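Local coordinates for adhesion and penetration protein autotransporter (Haemophilus influenzae, PDB 3SYJ), which mediates bacterial adherence and aggregation through its secreted passenger domain, a beta-helix carrying a probable serine protease, and promotes invasion of host cells, at residues L451-D462 against G474-H485; R491-V502 against I537-E545. All coordinates share one frame; numbering follows the deposited sequence.

Interaction 1: L451-D462 against G474-H485; sequences LVSGRGTVQLND and GFRGGRLDLNGH
G454 and G477 meet at the corner of two stacked coils through an unusually directed bond: G454 N reaches G477 O (2.7 Å) from above the carbonyl plane, not along a lone pair. A water that accepts from G456 N also sits beside G477 O. Next to it, S453 N donates almost straight (170°) to F475 O, while S453 OG forms an ST turn with R455 N, receives R455 NE in the guanidinium plane, and is bonded to G427 O of the preceding coil. Past the corner, strands 455-460 and 478-481 run parallel in the ladder of a beta-helix, with V458 N on R479 O (2.7 Å) and D481 N on V458 O continuing the pairing. Their side chains divide by character. V458 and L480 cross at a slant, CG1 of V458 meeting CD1 of L480 at 3.9 Å, and L460 CD1 lies alongside L482 CD2; phenylalanines F471 and F473 pack on L480 from within. On the other face T457 OG1 rests against R479 CB (3.5 Å), and Q459 lies beside D481, its amide turned 72° from the carboxylate. Water links Q459 OE1 to D481 OD2, and K430 also bonds Q459 OE1. At the far end N483, with CG trans to N (chi1 -175°), brings ND2 above the carbonyl plane of L460 O (3.0 Å). The H485 ring presents ND1, in its own plane, to L482 O, with D462 O over one face. D481 OD1 takes both N483 N, closing an Asx turn, and H504 N; together with the water on OD2, these donors are consistent with an ionised carboxylate.

Interaction 2: R491-V502 against I537-E545; sequences RIQNTDEGAMIV and IAYNGWFGE
A trans first torsion at Y539 (chi1 179°) and CG1 of I501 set anti to the carbonyl carbon (chi1 -58°) bring the tyrosine hydroxyl against I501, with Y539 OH and I501 CG1 3.4 Å apart. The meeting lies inside the parallel beta-helix, where 499-502 and 542-543 are neighbouring rungs. Y539 OH continues to W542 O (2.8 Å) and approaches it from above the carbonyl plane, whereas I501 N arrives at the same oxygen from the opposite face in an almost straight bond (177°). W542 O is thus gripped from two sides. The ring itself is sandwiched, which would restrict its turning: G541 N stands over the centre of one face, and F543 CZ lies over the other, nearer the rim. F543 in turn receives I492 CD1 at its edge (CZ to CD1 4.1 Å), while I501 CD1 runs beside it, 3.9 Å from CE1. F473 of strand 471-473 and I514 of strand 510-514 add to this apolar interior. The rung pairing proceeds through W542 N to A499 O and G544 N to I501 O, after which V502 CG1 packs on G544 O. Toward 491-494 the two segments stand further apart, and a water spans I492 N and A538 O, while R491 CB touches I537 CG2 (3.9 Å). On the outer face M500 runs alongside W542 in the same direction, its CG on CB of the tryptophan. The indole edge meets E497 O in its plane. Its NE1 donates to a water (2.7 Å), also in the ring plane, which is bonded onward to E497 OE1, the oxygen that pairs with R625.

The chain first builds the N-terminal protease region and then enters the beta-helix. Interaction 1 closes a short excursion there, bringing 474-485 back onto 451-462 after eleven residues that include strand 471-473. Interaction 2 begins only afterwards: 491-502 is rejoined by 537-545 after a longer insertion of 34 residues. The two are in series, neither nested nor crossed, yet they are contiguous in space, because strands 455-460, 478-481, 499-502 and 542-543 follow one another across the ladder. An R479-E545 salt bridge spans interactions 1 and 2, and D496 receives R476 N. Salt bridges from R476 to D50 and from R491 to D90 tie these coils to the protease region.

Interaction 1: L451-D462 against G474-H485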
loop_
_atom_site.group_PDB
_atom_site.type_symbol
_atom_site.label_atom_id
_atom_site.label_comp_id
_atom_site.label_asym_id
_atom_site.label_seq_id
_atom_site.Cartn_x
_atom_site.Cartn_y
_atom_site.Cartn_z
ATOM N N LEU A 451 19.343 -35.715 30.797
ATOM C CA LEU A 451 18.350 -36.251 29.873
ATOM C C LEU A 451 19.062 -36.980 28.724
ATOM O O LEU A 451 19.940 -36.405 28.072
ATOM C CB LEU A 451 17.486 -35.122 29.321
ATOM C CG LEU A 451 16.346 -34.625 30.208
ATOM C CD1 LEU A 451 15.954 -33.213 29.811
ATOM C CD2 LEU A 451 15.162 -35.575 30.092
ATOM N N VAL A 452 18.693 -38.242 28.485
ATOM C CA VAL A 452 19.331 -39.037 27.438
ATOM C C VAL A 452 18.326 -39.884 26.672
ATOM O O VAL A 452 17.296 -40.282 27.217
ATOM C CB VAL A 452 20.437 -39.967 27.991
ATOM C CG1 VAL A 452 21.581 -39.154 28.572
ATOM C CG2 VAL A 452 19.869 -40.923 29.028
ATOM N N SER A 453 18.653 -40.141 25.405
ATOM C CA SER A 453 17.886 -41.012 24.504
ATOM C C SER A 453 16.724 -40.317 23.811
ATOM O O SER A 453 16.032 -40.923 23.006
ATOM C CB SER A 453 17.238 -42.177 25.244
ATOM O OG SER A 453 15.900 -41.862 25.597
ATOM N N GLY A 454 16.511 -39.047 24.128
ATOM C CA GLY A 454 15.499 -38.260 23.451
ATOM C C GLY A 454 14.067 -38.620 23.820
ATOM O O GLY A 454 13.140 -37.943 23.403
ATOM N N ARG A 455 13.872 -39.677 24.602
ATOM C CA ARG A 455 12.520 -40.109 24.958
ATOM C C ARG A 455 11.983 -39.402 26.203
ATOM O O ARG A 455 10.779 -39.402 26.455
ATOM C CB ARG A 455 12.471 -41.624 25.188
ATOM C CG ARG A 455 12.886 -42.473 24.001
ATOM C CD ARG A 455 13.068 -43.935 24.429
ATOM N NE ARG A 455 14.159 -44.062 25.391
ATOM C CZ ARG A 455 14.433 -45.157 26.092
ATOM N NH1 ARG A 455 13.688 -46.253 25.955
ATOM N NH2 ARG A 455 15.464 -45.156 26.933
ATOM N N GLY A 456 12.875 -38.812 26.987
ATOM C CA GLY A 456 12.513 -38.322 28.307
ATOM C C GLY A 456 12.203 -36.842 28.427
ATOM O O GLY A 456 12.528 -36.047 27.545
ATOM N N THR A 457 11.566 -36.482 29.543
ATOM C CA THR A 457 11.212 -35.098 29.847
ATOM C C THR A 457 11.413 -34.785 31.329
ATOM O O THR A 457 10.987 -35.538 32.206
ATOM C CB THR A 457 9.730 -34.798 29.489
ATOM O OG1 THR A 457 9.534 -34.908 28.074
ATOM C CG2 THR A 457 9.327 -33.395 29.944
ATOM N N VAL A 458 12.061 -33.666 31.608
ATOM C CA VAL A 458 12.116 -33.159 32.963
ATOM C C VAL A 458 11.225 -31.932 33.024
ATOM O O VAL A 458 11.406 -30.998 32.249
ATOM C CB VAL A 458 13.548 -32.777 33.375
ATOM C CG1 VAL A 458 13.524 -31.886 34.595
ATOM C CG2 VAL A 458 14.388 -34.035 33.625
ATOM N N GLN A 459 10.257 -31.954 33.934
ATOM C CA GLN A 459 9.294 -30.867 34.088
ATOM C C GLN A 459 9.485 -30.198 35.450
ATOM O O GLN A 459 9.583 -30.876 36.477
ATOM C CB GLN A 459 7.868 -31.411 33.952
ATOM C CG GLN A 459 6.751 -30.435 34.299
ATOM C CD GLN A 459 5.387 -31.103 34.255
ATOM O OE1 GLN A 459 5.058 -31.800 33.299
ATOM N NE2 GLN A 459 4.589 -30.901 35.301
ATOM N N LEU A 460 9.551 -28.871 35.453
ATOM C CA LEU A 460 9.789 -28.122 36.683
ATOM C C LEU A 460 8.471 -27.704 37.332
ATOM O O LEU A 460 7.671 -26.986 36.728
ATOM C CB LEU A 460 10.639 -26.877 36.399
ATOM C CG LEU A 460 11.941 -27.076 35.618
ATOM C CD1 LEU A 460 12.750 -25.776 35.557
ATOM C CD2 LEU A 460 12.762 -28.193 36.236
ATOM N N ASN A 461 8.254 -28.146 38.565
ATOM C CA ASN A 461 7.089 -27.711 39.321
ATOM C C ASN A 461 7.454 -26.809 40.490
ATOM O O ASN A 461 6.649 -26.605 41.388
ATOM C CB ASN A 461 6.269 -28.907 39.806
ATOM C CG ASN A 461 5.261 -29.379 38.773
ATOM O OD1 ASN A 461 4.258 -29.998 39.114
ATOM N ND2 ASN A 461 5.521 -29.078 37.505
ATOM N N ASP A 462 8.666 -26.263 40.466
ATOM C CA ASP A 462 9.132 -25.376 41.530
ATOM C C ASP A 462 10.455 -24.731 41.140
ATOM O O ASP A 462 11.095 -25.143 40.165
ATOM C CB ASP A 462 9.282 -26.150 42.845
ATOM C CG ASP A 462 9.452 -25.236 44.063
ATOM O OD1 ASP A 462 9.247 -24.006 43.950
ATOM O OD2 ASP A 462 9.793 -25.756 45.147
ATOM N N GLY A 474 22.551 -35.302 27.660
ATOM C CA GLY A 474 23.513 -36.265 27.170
ATOM C C GLY A 474 23.167 -36.753 25.777
ATOM O O GLY A 474 22.497 -36.059 25.016
ATOM N N PHE A 475 23.636 -37.954 25.457
ATOM C CA PHE A 475 23.399 -38.604 24.170
ATOM C C PHE A 475 21.927 -38.581 23.805
ATOM O O PHE A 475 21.112 -39.202 24.485
ATOM C CB PHE A 475 23.881 -40.053 24.249
ATOM C CG PHE A 475 23.632 -40.860 23.008
ATOM C CD1 PHE A 475 24.424 -40.687 21.886
ATOM C CD2 PHE A 475 22.639 -41.837 22.978
ATOM C CE1 PHE A 475 24.215 -41.449 20.743
ATOM C CE2 PHE A 475 22.422 -42.609 21.834
ATOM C CZ PHE A 475 23.214 -42.415 20.717
ATOM N N ARG A 476 21.602 -37.851 22.740
ATOM C CA ARG A 476 20.239 -37.732 22.192
ATOM C C ARG A 476 19.265 -36.888 23.037
ATOM O O ARG A 476 18.109 -36.689 22.663
ATOM C CB ARG A 476 19.656 -39.098 21.824
ATOM C CG ARG A 476 20.304 -39.682 20.582
ATOM C CD ARG A 476 19.760 -41.058 20.270
ATOM N NE ARG A 476 20.499 -41.670 19.175
ATOM C CZ ARG A 476 20.337 -42.927 18.779
ATOM N NH1 ARG A 476 19.460 -43.714 19.395
ATOM N NH2 ARG A 476 21.053 -43.396 17.769
ATOM N N GLY A 477 19.760 -36.376 24.157
ATOM C CA GLY A 477 19.029 -35.398 24.943
ATOM C C GLY A 477 17.623 -35.817 25.307
ATOM O O GLY A 477 17.372 -36.988 25.600
ATOM N N GLY A 478 16.715 -34.844 25.262
ATOM C CA GLY A 478 15.357 -34.978 25.763
ATOM C C GLY A 478 14.773 -33.595 26.030
ATOM O O GLY A 478 15.367 -32.585 25.633
ATOM N N ARG A 479 13.627 -33.538 26.709
ATOM C CA ARG A 479 12.932 -32.259 26.914
ATOM C C ARG A 479 13.065 -31.743 28.329
ATOM O O ARG A 479 12.722 -32.433 29.286
ATOM C CB ARG A 479 11.440 -32.364 26.551
ATOM C CG ARG A 479 11.147 -32.254 25.060
ATOM C CD ARG A 479 9.686 -32.548 24.716
ATOM N NE ARG A 479 9.590 -33.377 23.514
ATOM C CZ ARG A 479 9.806 -32.930 22.282
ATOM N NH1 ARG A 479 10.115 -31.659 22.083
ATOM N NH2 ARG A 479 9.709 -33.742 21.245
ATOM N N LEU A 480 13.579 -30.530 28.458
ATOM C CA LEU A 480 13.506 -29.804 29.711
ATOM C C LEU A 480 12.323 -28.854 29.576
ATOM O O LEU A 480 12.388 -27.869 28.834
ATOM C CB LEU A 480 14.798 -29.026 29.978
ATOM C CG LEU A 480 14.742 -28.031 31.142
ATOM C CD1 LEU A 480 14.341 -28.733 32.430
ATOM C CD2 LEU A 480 16.064 -27.278 31.326
ATOM N N ASP A 481 11.229 -29.180 30.259
ATOM C CA ASP A 481 10.020 -28.357 30.235
ATOM C C ASP A 481 10.006 -27.419 31.434
ATOM O O ASP A 481 9.724 -27.834 32.558
ATOM C CB ASP A 481 8.758 -29.232 30.223
ATOM C CG ASP A 481 7.478 -28.421 30.404
ATOM O OD1 ASP A 481 7.465 -27.224 30.042
ATOM O OD2 ASP A 481 6.479 -28.984 30.907
ATOM N N LEU A 482 10.318 -26.153 31.175
ATOM C CA LEU A 482 10.392 -25.129 32.206
ATOM C C LEU A 482 9.050 -24.893 32.897
ATOM O O LEU A 482 8.997 -24.348 34.003
ATOM C CB LEU A 482 10.887 -23.825 31.590
ATOM C CG LEU A 482 12.253 -23.926 30.918
ATOM C CD1 LEU A 482 12.640 -22.571 30.414
ATOM C CD2 LEU A 482 13.275 -24.447 31.912
ATOM N N ASN A 483 7.969 -25.289 32.231
ATOM C CA ASN A 483 6.646 -25.235 32.826
ATOM C C ASN A 483 6.405 -23.932 33.571
ATOM O O ASN A 483 5.987 -23.942 34.728
ATOM C CB ASN A 483 6.459 -26.417 33.773
ATOM C CG ASN A 483 5.053 -26.493 34.347
ATOM O OD1 ASN A 483 4.102 -25.982 33.754
ATOM N ND2 ASN A 483 4.918 -27.133 35.508
ATOM N N GLY A 484 6.693 -22.815 32.907
ATOM C CA GLY A 484 6.405 -21.500 33.450
ATOM C C GLY A 484 7.458 -20.953 34.388
ATOM O O GLY A 484 7.279 -19.890 34.977
ATOM N N HIS A 485 8.561 -21.673 34.537
ATOM C CA HIS A 485 9.616 -21.237 35.446
ATOM C C HIS A 485 10.781 -20.642 34.669
ATOM O O HIS A 485 10.875 -20.804 33.456
ATOM C CB HIS A 485 10.100 -22.410 36.298
ATOM C CG HIS A 485 9.097 -22.879 37.305
ATOM N ND1 HIS A 485 8.112 -23.797 37.006
ATOM C CD2 HIS A 485 8.928 -22.556 38.609
ATOM C CE1 HIS A 485 7.380 -24.018 38.083
ATOM N NE2 HIS A 485 7.855 -23.280 39.070
HETATM O O HOH W 1 15.582 -37.991 27.362
HETATM O O HOH W 2 16.993 -43.160 21.483
HETATM O O HOH W 3 6.109 -31.430 30.711
#

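Interaction 2: R491-V502 against I537-E545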
loop_
_atom_site.group_PDB
_atom_site.type_symbol
_atom_site.label_atom_id
_atom_site.label_comp_id
_atom_site.label_asym_id
_atom_site.label_seq_id
_atom_site.Cartn_x
_atom_site.Cartn_y
_atom_site.Cartn_z
ATOM N N ARG A 491 26.864 -21.981 31.175
ATOM C CA ARG A 491 26.773 -22.703 29.910
ATOM C C ARG A 491 25.815 -23.882 30.059
ATOM O O ARG A 491 25.681 -24.454 31.147
ATOM C CB ARG A 491 28.147 -23.184 29.431
ATOM C CG ARG A 491 28.913 -24.028 30.425
ATOM C CD ARG A 491 30.271 -24.484 29.856
ATOM N NE ARG A 491 30.124 -25.750 29.161
ATOM C CZ ARG A 491 30.342 -26.935 29.718
ATOM N NH1 ARG A 491 30.755 -27.030 30.975
ATOM N NH2 ARG A 491 30.154 -28.030 29.008
ATOM N N ILE A 492 25.134 -24.241 28.979
ATOM C CA ILE A 492 24.278 -25.417 29.006
ATOM C C ILE A 492 25.087 -26.620 28.538
ATOM O O ILE A 492 25.677 -26.593 27.464
ATOM C CB ILE A 492 23.029 -25.238 28.113
ATOM C CG1 ILE A 492 22.286 -23.947 28.471
ATOM C CG2 ILE A 492 22.083 -26.424 28.258
ATOM C CD1 ILE A 492 21.209 -23.577 27.466
ATOM N N GLN A 493 25.144 -27.665 29.356
ATOM C CA GLN A 493 25.777 -28.906 28.936
ATOM C C GLN A 493 24.848 -29.626 27.978
ATOM O O GLN A 493 23.720 -29.977 28.330
ATOM C CB GLN A 493 26.065 -29.798 30.132
ATOM C CG GLN A 493 27.018 -29.194 31.123
ATOM C CD GLN A 493 27.522 -30.225 32.098
ATOM O OE1 GLN A 493 28.226 -31.154 31.716
ATOM N NE2 GLN A 493 27.154 -30.072 33.370
ATOM N N ASN A 494 25.320 -29.830 26.759
ATOM C CA ASN A 494 24.521 -30.499 25.757
ATOM C C ASN A 494 25.450 -31.204 24.791
ATOM O O ASN A 494 26.573 -30.756 24.570
ATOM C CB ASN A 494 23.627 -29.498 25.017
ATOM C CG ASN A 494 24.423 -28.510 24.189
ATOM O OD1 ASN A 494 25.098 -27.630 24.732
ATOM N ND2 ASN A 494 24.343 -28.642 22.870
ATOM N N THR A 495 24.969 -32.310 24.233
ATOM C CA THR A 495 25.749 -33.162 23.339
ATOM C C THR A 495 25.346 -33.022 21.867
ATOM O O THR A 495 26.207 -33.062 20.986
ATOM C CB THR A 495 25.632 -34.658 23.744
ATOM O OG1 THR A 495 26.436 -34.909 24.902
ATOM C CG2 THR A 495 26.112 -35.560 22.619
ATOM N N ASP A 496 24.047 -32.859 21.603
ATOM C CA ASP A 496 23.538 -32.907 20.225
ATOM C C ASP A 496 22.188 -32.205 20.071
ATOM O O ASP A 496 21.748 -31.500 20.978
ATOM C CB ASP A 496 23.450 -34.361 19.745
ATOM C CG ASP A 496 22.657 -35.242 20.689
ATOM O OD1 ASP A 496 21.593 -34.793 21.158
ATOM O OD2 ASP A 496 23.093 -36.384 20.957
ATOM N N GLU A 497 21.533 -32.398 18.925
ATOM C CA GLU A 497 20.270 -31.711 18.646
ATOM C C GLU A 497 19.071 -32.330 19.359
ATOM O O GLU A 497 17.969 -31.798 19.296
ATOM C CB GLU A 497 20.010 -31.581 17.144
ATOM C CG GLU A 497 20.535 -32.742 16.322
ATOM C CD GLU A 497 20.279 -32.576 14.832
ATOM O OE1 GLU A 497 19.220 -32.026 14.457
ATOM O OE2 GLU A 497 21.141 -33.011 14.037
ATOM N N GLY A 498 19.289 -33.442 20.048
ATOM C CA GLY A 498 18.273 -34.006 20.912
ATOM C C GLY A 498 17.949 -33.108 22.097
ATOM O O GLY A 498 16.905 -33.250 22.736
ATOM N N ALA A 499 18.844 -32.177 22.408
ATOM C CA ALA A 499 18.608 -31.258 23.514
ATOM C C ALA A 499 17.452 -30.309 23.195
ATOM O O ALA A 499 17.489 -29.592 22.198
ATOM C CB ALA A 499 19.866 -30.474 23.820
ATOM N N MET A 500 16.425 -30.295 24.042
ATOM C CA MET A 500 15.307 -29.373 23.849
ATOM C C MET A 500 14.919 -28.656 25.120
ATOM O O MET A 500 14.671 -29.278 26.157
ATOM C CB MET A 500 14.088 -30.087 23.271
ATOM C CG MET A 500 14.320 -30.640 21.885
ATOM S SD MET A 500 12.936 -31.574 21.212
ATOM C CE MET A 500 13.765 -32.359 19.830
ATOM N N ILE A 501 14.870 -27.334 25.038
ATOM C CA ILE A 501 14.340 -26.540 26.130
ATOM C C ILE A 501 13.011 -25.949 25.700
ATOM O O ILE A 501 12.941 -25.232 24.703
ATOM C CB ILE A 501 15.319 -25.463 26.561
ATOM C CG1 ILE A 501 16.638 -26.133 26.969
ATOM C CG2 ILE A 501 14.727 -24.618 27.693
ATOM C CD1 ILE A 501 17.553 -25.246 27.766
ATOM N N VAL A 502 11.957 -26.279 26.442
ATOM C CA VAL A 502 10.597 -25.900 26.062
ATOM C C VAL A 502 9.791 -25.383 27.258
ATOM O O VAL A 502 10.245 -25.446 28.402
ATOM C CB VAL A 502 9.825 -27.089 25.415
ATOM C CG1 VAL A 502 10.623 -27.683 24.247
ATOM C CG2 VAL A 502 9.506 -28.158 26.450
ATOM N N ILE A 537 30.858 -20.643 23.968
ATOM C CA ILE A 537 30.017 -21.746 24.400
ATOM C C ILE A 537 29.016 -22.002 23.296
ATOM O O ILE A 537 28.807 -21.148 22.439
ATOM C CB ILE A 537 29.274 -21.451 25.717
ATOM C CG1 ILE A 537 28.293 -20.286 25.545
ATOM C CG2 ILE A 537 30.269 -21.173 26.825
ATOM C CD1 ILE A 537 27.586 -19.868 26.829
ATOM N N ALA A 538 28.399 -23.176 23.305
ATOM C CA ALA A 538 27.523 -23.535 22.211
ATOM C C ALA A 538 26.340 -24.348 22.694
ATOM O O ALA A 538 26.406 -25.016 23.724
ATOM C CB ALA A 538 28.303 -24.311 21.152
ATOM N N TYR A 539 25.254 -24.284 21.937
ATOM C CA TYR A 539 24.085 -25.084 22.226
ATOM C C TYR A 539 23.643 -25.751 20.932
ATOM O O TYR A 539 23.240 -25.078 19.988
ATOM C CB TYR A 539 22.966 -24.201 22.789
ATOM C CG TYR A 539 21.690 -24.948 23.111
ATOM C CD1 TYR A 539 21.652 -25.869 24.150
ATOM C CD2 TYR A 539 20.516 -24.718 22.389
ATOM C CE1 TYR A 539 20.488 -26.554 24.454
ATOM C CE2 TYR A 539 19.343 -25.399 22.687
ATOM C CZ TYR A 539 19.338 -26.317 23.724
ATOM O OH TYR A 539 18.193 -27.014 24.047
ATOM N N ASN A 540 23.726 -27.076 20.893
ATOM C CA ASN A 540 23.408 -27.833 19.686
ATOM C C ASN A 540 21.918 -28.123 19.506
ATOM O O ASN A 540 21.505 -28.667 18.476
ATOM C CB ASN A 540 24.158 -29.166 19.702
ATOM C CG ASN A 540 25.652 -28.999 19.548
ATOM O OD1 ASN A 540 26.245 -28.065 20.092
ATOM N ND2 ASN A 540 26.274 -29.908 18.800
ATOM N N GLY A 541 21.113 -27.767 20.504
ATOM C CA GLY A 541 19.725 -28.194 20.547
ATOM C C GLY A 541 18.677 -27.170 20.148
ATOM O O GLY A 541 18.950 -26.233 19.386
ATOM N N TRP A 542 17.467 -27.370 20.673
ATOM C CA TRP A 542 16.307 -26.543 20.358
ATOM C C TRP A 542 15.833 -25.677 21.527
ATOM O O TRP A 542 15.907 -26.086 22.690
ATOM C CB TRP A 542 15.136 -27.421 19.886
ATOM C CG TRP A 542 15.245 -27.808 18.454
ATOM C CD1 TRP A 542 15.904 -28.889 17.946
ATOM C CD2 TRP A 542 14.694 -27.109 17.334
ATOM N NE1 TRP A 542 15.799 -28.906 16.582
ATOM C CE2 TRP A 542 15.061 -27.824 16.177
ATOM C CE3 TRP A 542 13.930 -25.948 17.197
ATOM C CZ2 TRP A 542 14.686 -27.420 14.895
ATOM C CZ3 TRP A 542 13.553 -25.544 15.923
ATOM C CH2 TRP A 542 13.937 -26.278 14.788
ATOM N N PHE A 543 15.359 -24.477 21.195
ATOM C CA PHE A 543 14.593 -23.632 22.112
ATOM C C PHE A 543 13.177 -23.504 21.578
ATOM O O PHE A 543 12.956 -22.925 20.519
ATOM C CB PHE A 543 15.216 -22.242 22.232
ATOM C CG PHE A 543 16.493 -22.221 23.010
ATOM C CD1 PHE A 543 16.479 -22.374 24.385
ATOM C CD2 PHE A 543 17.707 -22.050 22.372
ATOM C CE1 PHE A 543 17.651 -22.363 25.110
ATOM C CE2 PHE A 543 18.893 -22.032 23.095
ATOM C CZ PHE A 543 18.864 -22.187 24.466
ATOM N N GLY A 544 12.215 -24.061 22.299
ATOM C CA GLY A 544 10.839 -24.041 21.842
ATOM C C GLY A 544 10.421 -25.426 21.401
ATOM O O GLY A 544 11.253 -26.242 20.999
ATOM N N GLU A 545 9.128 -25.700 21.482
ATOM C CA GLU A 545 8.607 -27.006 21.129
ATOM C C GLU A 545 8.364 -27.085 19.628
ATOM O O GLU A 545 7.760 -26.185 19.042
ATOM C CB GLU A 545 7.312 -27.276 21.892
ATOM C CG GLU A 545 6.660 -28.599 21.542
ATOM C CD GLU A 545 7.549 -29.787 21.859
ATOM O OE1 GLU A 545 7.826 -30.031 23.054
ATOM O OE2 GLU A 545 7.971 -30.477 20.908
HETATM O O HOH W 4 25.751 -23.478 26.210
HETATM O O HOH W 5 17.239 -30.678 15.080
#